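Local coordinates for putative phenazine biosynthesis PhzC/PhzF protein (Clostridium difficile, PDB 4DUN) that probably acts as an isomerase of the PhzF family, with no specific reaction assigned, at residues A[186-191]-A[226-231]; A[35-40]-A[61-66]. All blocks are in the same frame, centred on the assembly; numbering follows the deposited sequence.

Interaction 1 of 2, residues A[186-191]-A[226-231]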
loop_
_atom_site.group_PDB
_atom_site.type_symbol
_atom_site.label_atom_id
_atom_site.label_comp_id
_atom_site.label_asym_id
_atom_site.label_seq_id
_atom_site.Cartn_x
_atom_site.Cartn_y
_atom_site.Cartn_z
ATOM N N ASP A 186 16.313 13.624 23.356
ATOM C CA ASP A 186 17.427 14.554 23.158
ATOM C C ASP A 186 17.205 15.418 21.934
ATOM O O ASP A 186 17.433 16.632 21.990
ATOM C CB ASP A 186 18.767 13.807 23.058
ATOM C CG ASP A 186 19.122 13.179 24.370
ATOM O OD1 ASP A 186 19.539 13.921 25.286
ATOM O OD2 ASP A 186 18.912 11.961 24.513
ATOM N N PHE A 187 16.762 14.796 20.819
ATOM C CA PHE A 187 16.491 15.515 19.589
ATOM C C PHE A 187 15.412 14.820 18.813
ATOM O O PHE A 187 15.090 13.658 19.086
ATOM C CB PHE A 187 17.757 15.724 18.733
ATOM C CG PHE A 187 18.447 14.488 18.206
ATOM C CD1 PHE A 187 19.466 13.882 18.927
ATOM C CD2 PHE A 187 18.118 13.970 16.953
ATOM C CE1 PHE A 187 20.166 12.796 18.401
ATOM C CE2 PHE A 187 18.815 12.885 16.421
ATOM C CZ PHE A 187 19.828 12.295 17.156
ATOM N N VAL A 188 14.836 15.548 17.843
ATOM C CA VAL A 188 13.762 15.039 17.010
ATOM C C VAL A 188 14.049 15.372 15.578
ATOM O O VAL A 188 14.806 16.311 15.302
ATOM C CB VAL A 188 12.358 15.586 17.432
ATOM C CG1 VAL A 188 11.971 15.137 18.840
ATOM C CG2 VAL A 188 12.271 17.118 17.298
ATOM N N SER A 189 13.405 14.655 14.666
ATOM C CA SER A 189 13.518 14.945 13.228
ATOM C C SER A 189 12.330 14.374 12.473
ATOM O O SER A 189 11.551 13.599 13.018
ATOM C CB SER A 189 14.824 14.417 12.628
ATOM O OG SER A 189 14.815 12.997 12.524
ATOM N N ARG A 190 12.152 14.855 11.262
ATOM C CA ARG A 190 11.214 14.361 10.267
ATOM C C ARG A 190 11.989 14.329 8.957
ATOM O O ARG A 190 12.835 15.199 8.716
ATOM C CB ARG A 190 9.931 15.185 10.177
ATOM C CG ARG A 190 9.018 14.995 11.398
ATOM C CD ARG A 190 7.906 16.000 11.395
ATOM N NE ARG A 190 6.933 15.714 10.346
ATOM C CZ ARG A 190 6.023 16.574 9.908
ATOM N NH1 ARG A 190 5.951 17.805 10.425
ATOM N NH2 ARG A 190 5.177 16.219 8.951
ATOM N N TYR A 191 11.759 13.293 8.155
ATOM C CA TYR A 191 12.492 13.087 6.909
ATOM C C TYR A 191 11.505 13.025 5.747
ATOM O O TYR A 191 10.593 12.199 5.757
ATOM C CB TYR A 191 13.327 11.789 7.015
ATOM C CG TYR A 191 14.258 11.535 5.853
ATOM C CD1 TYR A 191 13.793 10.962 4.673
ATOM C CD2 TYR A 191 15.630 11.731 5.981
ATOM C CE1 TYR A 191 14.659 10.690 3.606
ATOM C CE2 TYR A 191 16.504 11.473 4.920
ATOM C CZ TYR A 191 16.013 10.951 3.734
ATOM O OH TYR A 191 16.870 10.684 2.695
ATOM N N ALA A 226 13.709 10.918 18.442
ATOM C CA ALA A 226 12.380 10.550 17.962
ATOM C C ALA A 226 12.251 11.043 16.542
ATOM O O ALA A 226 12.813 12.083 16.186
ATOM C CB ALA A 226 11.283 11.160 18.848
ATOM N N GLN A 227 11.568 10.275 15.717
ATOM C CA GLN A 227 11.227 10.685 14.362
ATOM C C GLN A 227 9.741 10.960 14.431
ATOM O O GLN A 227 8.968 10.040 14.712
ATOM C CB GLN A 227 11.620 9.645 13.295
ATOM C CG GLN A 227 11.455 10.254 11.896
ATOM C CD GLN A 227 12.397 9.692 10.872
ATOM O OE1 GLN A 227 13.551 9.340 11.168
ATOM N NE2 GLN A 227 11.928 9.612 9.629
ATOM N N LEU A 228 9.355 12.238 14.293
ATOM C CA LEU A 228 7.989 12.687 14.530
ATOM C C LEU A 228 7.093 12.605 13.289
ATOM O O LEU A 228 6.380 13.552 12.940
ATOM C CB LEU A 228 8.016 14.111 15.140
ATOM C CG LEU A 228 8.737 14.234 16.496
ATOM C CD1 LEU A 228 8.686 15.676 16.994
ATOM C CD2 LEU A 228 8.150 13.257 17.571
ATOM N N SER A 229 7.090 11.428 12.655
ATOM C CA SER A 229 6.185 11.107 11.556
ATOM C C SER A 229 4.828 10.755 12.180
ATOM O O SER A 229 4.762 10.586 13.405
ATOM C CB SER A 229 6.738 9.920 10.761
ATOM O OG SER A 229 6.941 8.826 11.646
ATOM N N ASN A 230 3.788 10.580 11.359
ATOM C CA ASN A 230 2.442 10.176 11.791
ATOM C C ASN A 230 2.537 8.900 12.649
ATOM O O ASN A 230 2.028 8.868 13.767
ATOM C CB ASN A 230 1.557 9.933 10.547
ATOM C CG ASN A 230 0.118 9.574 10.838
ATOM O OD1 ASN A 230 -0.477 9.993 11.843
ATOM N ND2 ASN A 230 -0.478 8.796 9.945
ATOM N N ARG A 231 3.266 7.886 12.148
ATOM C CA ARG A 231 3.459 6.619 12.854
ATOM C C ARG A 231 4.422 6.789 14.038
ATOM O O ARG A 231 4.137 6.285 15.129
ATOM C CB ARG A 231 3.950 5.535 11.884
ATOM C CG ARG A 231 2.883 5.161 10.825
ATOM C CD ARG A 231 3.404 4.114 9.849
ATOM N NE ARG A 231 3.757 2.871 10.534
ATOM C CZ ARG A 231 2.996 1.782 10.598
ATOM N NH1 ARG A 231 1.820 1.745 9.980
ATOM N NH2 ARG A 231 3.412 0.717 11.265
HETATM O O HOH W 1 15.525 12.039 14.886
HETATM O O HOH W 2 15.356 11.301 10.310
HETATM O O HOH W 3 9.648 11.718 9.217
#

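Interaction 2 of 2, residues A[35-40]-A[61-66]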
loop_
_atom_site.group_PDB
_atom_site.type_symbol
_atom_site.label_atom_id
_atom_site.label_comp_id
_atom_site.label_asym_id
_atom_site.label_seq_id
_atom_site.Cartn_x
_atom_site.Cartn_y
_atom_site.Cartn_z
ATOM N N LEU A 35 9.539 -12.534 -9.681
ATOM C CA LEU A 35 8.542 -13.011 -8.718
ATOM C C LEU A 35 8.663 -12.213 -7.400
ATOM O O LEU A 35 7.633 -11.879 -6.811
ATOM C CB LEU A 35 8.654 -14.515 -8.470
ATOM C CG LEU A 35 7.568 -15.149 -7.552
ATOM C CD1 LEU A 35 6.142 -14.814 -8.009
ATOM C CD2 LEU A 35 7.757 -16.654 -7.455
ATOM N N MET A 36 9.915 -11.884 -6.955
ATOM C CA MET A 36 10.084 -11.066 -5.747
ATOM C C MET A 36 9.397 -9.712 -5.959
ATOM O O MET A 36 8.690 -9.244 -5.064
ATOM C CB MET A 36 11.570 -10.875 -5.378
ATOM C CG MET A 36 12.244 -12.138 -4.924
ATOM S SD MET A 36 13.965 -11.751 -4.528
ATOM C CE MET A 36 14.641 -13.427 -4.417
ATOM N N GLN A 37 9.566 -9.102 -7.166
ATOM C CA GLN A 37 8.932 -7.825 -7.475
ATOM C C GLN A 37 7.405 -7.941 -7.421
ATOM O O GLN A 37 6.752 -7.053 -6.852
ATOM C CB GLN A 37 9.370 -7.290 -8.864
ATOM C CG GLN A 37 8.804 -5.886 -9.159
ATOM C CD GLN A 37 9.281 -4.870 -8.149
ATOM O OE1 GLN A 37 10.410 -4.401 -8.223
ATOM N NE2 GLN A 37 8.439 -4.524 -7.170
ATOM N N LYS A 38 6.826 -9.014 -8.020
ATOM C CA LYS A 38 5.357 -9.203 -8.010
ATOM C C LYS A 38 4.838 -9.312 -6.593
ATOM O O LYS A 38 3.791 -8.723 -6.272
ATOM C CB LYS A 38 4.925 -10.444 -8.821
ATOM C CG LYS A 38 5.075 -10.318 -10.359
ATOM C CD LYS A 38 4.541 -9.005 -10.959
ATOM C CE LYS A 38 3.062 -9.010 -11.249
ATOM N NZ LYS A 38 2.611 -7.696 -11.775
ATOM N N ILE A 39 5.581 -10.040 -5.738
ATOM C CA ILE A 39 5.228 -10.219 -4.320
ATOM C C ILE A 39 5.258 -8.869 -3.602
ATOM O O ILE A 39 4.316 -8.566 -2.863
ATOM C CB ILE A 39 6.117 -11.279 -3.603
ATOM C CG1 ILE A 39 5.765 -12.695 -4.132
ATOM C CG2 ILE A 39 5.975 -11.203 -2.037
ATOM C CD1 ILE A 39 6.900 -13.765 -3.905
ATOM N N ALA A 40 6.300 -8.051 -3.845
ATOM C CA ALA A 40 6.420 -6.720 -3.208
ATOM C C ALA A 40 5.273 -5.793 -3.660
ATOM O O ALA A 40 4.739 -5.047 -2.836
ATOM C CB ALA A 40 7.775 -6.100 -3.522
ATOM N N ARG A 61 17.644 -9.185 -0.039
ATOM C CA ARG A 61 17.214 -8.176 -1.000
ATOM C C ARG A 61 15.952 -7.427 -0.533
ATOM O O ARG A 61 15.211 -7.928 0.220
ATOM C CB ARG A 61 16.973 -8.764 -2.394
ATOM C CG ARG A 61 18.151 -9.491 -3.009
ATOM C CD ARG A 61 17.775 -10.169 -4.337
ATOM N NE ARG A 61 18.831 -10.967 -4.949
ATOM C CZ ARG A 61 19.556 -10.556 -5.978
ATOM N NH1 ARG A 61 19.358 -9.380 -6.491
ATOM N NH2 ARG A 61 20.476 -11.318 -6.507
ATOM N N TRP A 62 15.790 -6.225 -1.017
ATOM C CA TRP A 62 14.632 -5.423 -0.716
ATOM C C TRP A 62 14.014 -4.885 -1.989
ATOM O O TRP A 62 14.693 -4.443 -2.866
ATOM C CB TRP A 62 14.955 -4.234 0.184
ATOM C CG TRP A 62 15.958 -4.434 1.260
ATOM C CD1 TRP A 62 15.713 -4.733 2.552
ATOM C CD2 TRP A 62 17.359 -4.302 1.147
ATOM N NE1 TRP A 62 16.845 -4.791 3.246
ATOM C CE2 TRP A 62 17.892 -4.559 2.407
ATOM C CE3 TRP A 62 18.216 -4.006 0.101
ATOM C CZ2 TRP A 62 19.221 -4.508 2.656
ATOM C CZ3 TRP A 62 19.528 -3.983 0.349
ATOM C CH2 TRP A 62 20.027 -4.232 1.609
ATOM N N PHE A 63 12.695 -4.894 -2.008
ATOM C CA PHE A 63 11.925 -4.383 -3.128
ATOM C C PHE A 63 10.849 -3.451 -2.637
ATOM O O PHE A 63 10.113 -3.797 -1.707
ATOM C CB PHE A 63 11.261 -5.549 -3.874
ATOM C CG PHE A 63 12.184 -6.390 -4.703
ATOM C CD1 PHE A 63 13.021 -7.334 -4.103
ATOM C CD2 PHE A 63 12.182 -6.292 -6.090
ATOM C CE1 PHE A 63 13.859 -8.140 -4.883
ATOM C CE2 PHE A 63 13.016 -7.111 -6.865
ATOM C CZ PHE A 63 13.854 -8.020 -6.250
ATOM N N THR A 64 10.717 -2.291 -3.282
ATOM C CA THR A 64 9.558 -1.438 -3.029
ATOM C C THR A 64 8.430 -2.050 -3.900
ATOM O O THR A 64 8.734 -2.929 -4.716
ATOM C CB THR A 64 9.842 0.034 -3.418
ATOM O OG1 THR A 64 9.963 0.089 -4.843
ATOM C CG2 THR A 64 11.078 0.630 -2.713
ATOM N N PRO A 65 7.189 -1.529 -3.896
ATOM C CA PRO A 65 6.176 -2.069 -4.828
ATOM C C PRO A 65 6.529 -1.841 -6.319
ATOM O O PRO A 65 5.853 -2.392 -7.194
ATOM C CB PRO A 65 4.921 -1.275 -4.453
ATOM C CG PRO A 65 5.127 -0.930 -2.989
ATOM C CD PRO A 65 6.589 -0.538 -2.973
ATOM N N LYS A 66 7.586 -1.036 -6.604
ATOM C CA LYS A 66 7.985 -0.674 -7.965
ATOM C C LYS A 66 9.364 -1.173 -8.435
ATOM O O LYS A 66 9.534 -1.356 -9.649
ATOM C CB LYS A 66 7.985 0.866 -8.100
ATOM C CG LYS A 66 6.598 1.499 -8.056
ATOM C CD LYS A 66 6.644 2.917 -8.619
ATOM C CE LYS A 66 5.294 3.592 -8.633
ATOM N NZ LYS A 66 4.938 4.152 -7.303
#

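Interaction 1 of 2, residues A[186-191]-A[226-231]
Ala226 and Gln227 run parallel to Val188 and Ser189 as neighbouring strands. Three backbone hydrogen bonds join the segments. Ala226 N gives to Phe187 O at 3.1 Å, Ser189 N to Ala226 O at 3.0 Å, and Leu228 N to Ser189 O at 2.9 Å. Ala226 O also meets Val188 CA, and Ser189 O meets Gln227 CA, as CA-H...O contacts.

Apolar packing lies on the face of Val188 and Ala226. Leu228 CD1 reaches all three side-chain carbons of Val188 and comes to 3.7 Å from its CB. Val188 CG1 also packs on Ala226 CB. Leu228 is the centre of an inverse gamma turn. Leu228 O lies 3.3 Å from Arg190 CD, but the angle to Arg190 NE is too poor for a hydrogen bond. The Arg190 guanidinium is held by a salt bridge to Glu199 and by the carbonyls of Val157 and Tyr160.

The other face, with Ser189 and Gln227, is polar and hydrated. A water 2.8 Å from both Ser189 OG and Gln227 OE1 bridges them. A second links Ser189 OG to Ala226 O, a third Tyr191 N to Gln227 NE2. Gln227 CG stands anti to the backbone N (chi1 -170°), and the extended chain places NE2 3.7 Å from Tyr191 CB. The amide is fixed further by Asp200 O and Thr203 N.

Tyr191 OH bonds to Asp146 and to a buffer molecule probably from the crystallisation liquor; the Tyr191 side chain is about 7 Å from a nickel ion. This is a parallel strand pair in the wall of one PhzF lobe, with helix 207-218 on the Ser189 side, probably the barrel's central helix, and helix 154-159 on the Val188 side. Its Tyr191 end points to what is probably the active-site cleft between the lobes.

Interaction 2 of 2, residues A[35-40]-A[61-66]
The Phe63 ring has Met36 CB and Gln37 N over one face. Met36 CB makes a CH-pi contact, 3.9 Å from the ring centroid. Gln37 N sits above the plane near the rim. Gln37 OE1 meets the edge in the ring plane, 3.4 Å from Phe63 CD2. The amide and ring planes are 77° apart. Met36 SD comes obliquely to the CE1 side, a Met-aromatic contact with the sulfur 4.7 Å from the centroid. The extended Met36 chain then brings SD alongside Arg61 CD.

At the base of the Phe63 side chain, Ala40 CB lies 3.5 Å from Phe63 CB and equally near Thr64 O. The same carbonyl accepts the one hydrogen bond between the segments, from Gln37 NE2 at 2.9 Å. This bond lies in the carbonyl plane and close to the amide plane, with an N-H...O angle of 158°. Gln37 gets there by a bend at chi2 (61°), which folds its amide back toward the strand end. Thr64 OG1 accepts from Lys66 N in an ST turn, and also from Ala67 N.

Helix 33-43 thus rests on the end of strand 57-63. On its side turned from the strand, Leu35 and Lys38 pack on Phe17 of the second subunit. The Thr64 side chain touches Glu47, the predicted active-site residue.

The chemistry is mostly apolar, with Phe63 held by carbon, sulfur and an amide oxygen at its edge. The Gln37 bond ties the helix to the backbone where the strand ends, and so probably helps to fix the loop beside Glu47.

Interactions 1 and 2 lie on opposite sides of the chain's centre, with centres about 27 Å apart and nearest atoms about 12 Å apart. They share no residues. Interaction 1 is the more buried and joins two strands by backbone hydrogen bonds, with ordered water on its polar face. Interaction 2 is only partly buried and joins a helix to a strand end by side chains, chiefly round an aromatic ring. Both approach the region of the bound buffer molecule and the nickel ion, from 186-191 on one side and 61-66 on the other. Both also touch the second subunit.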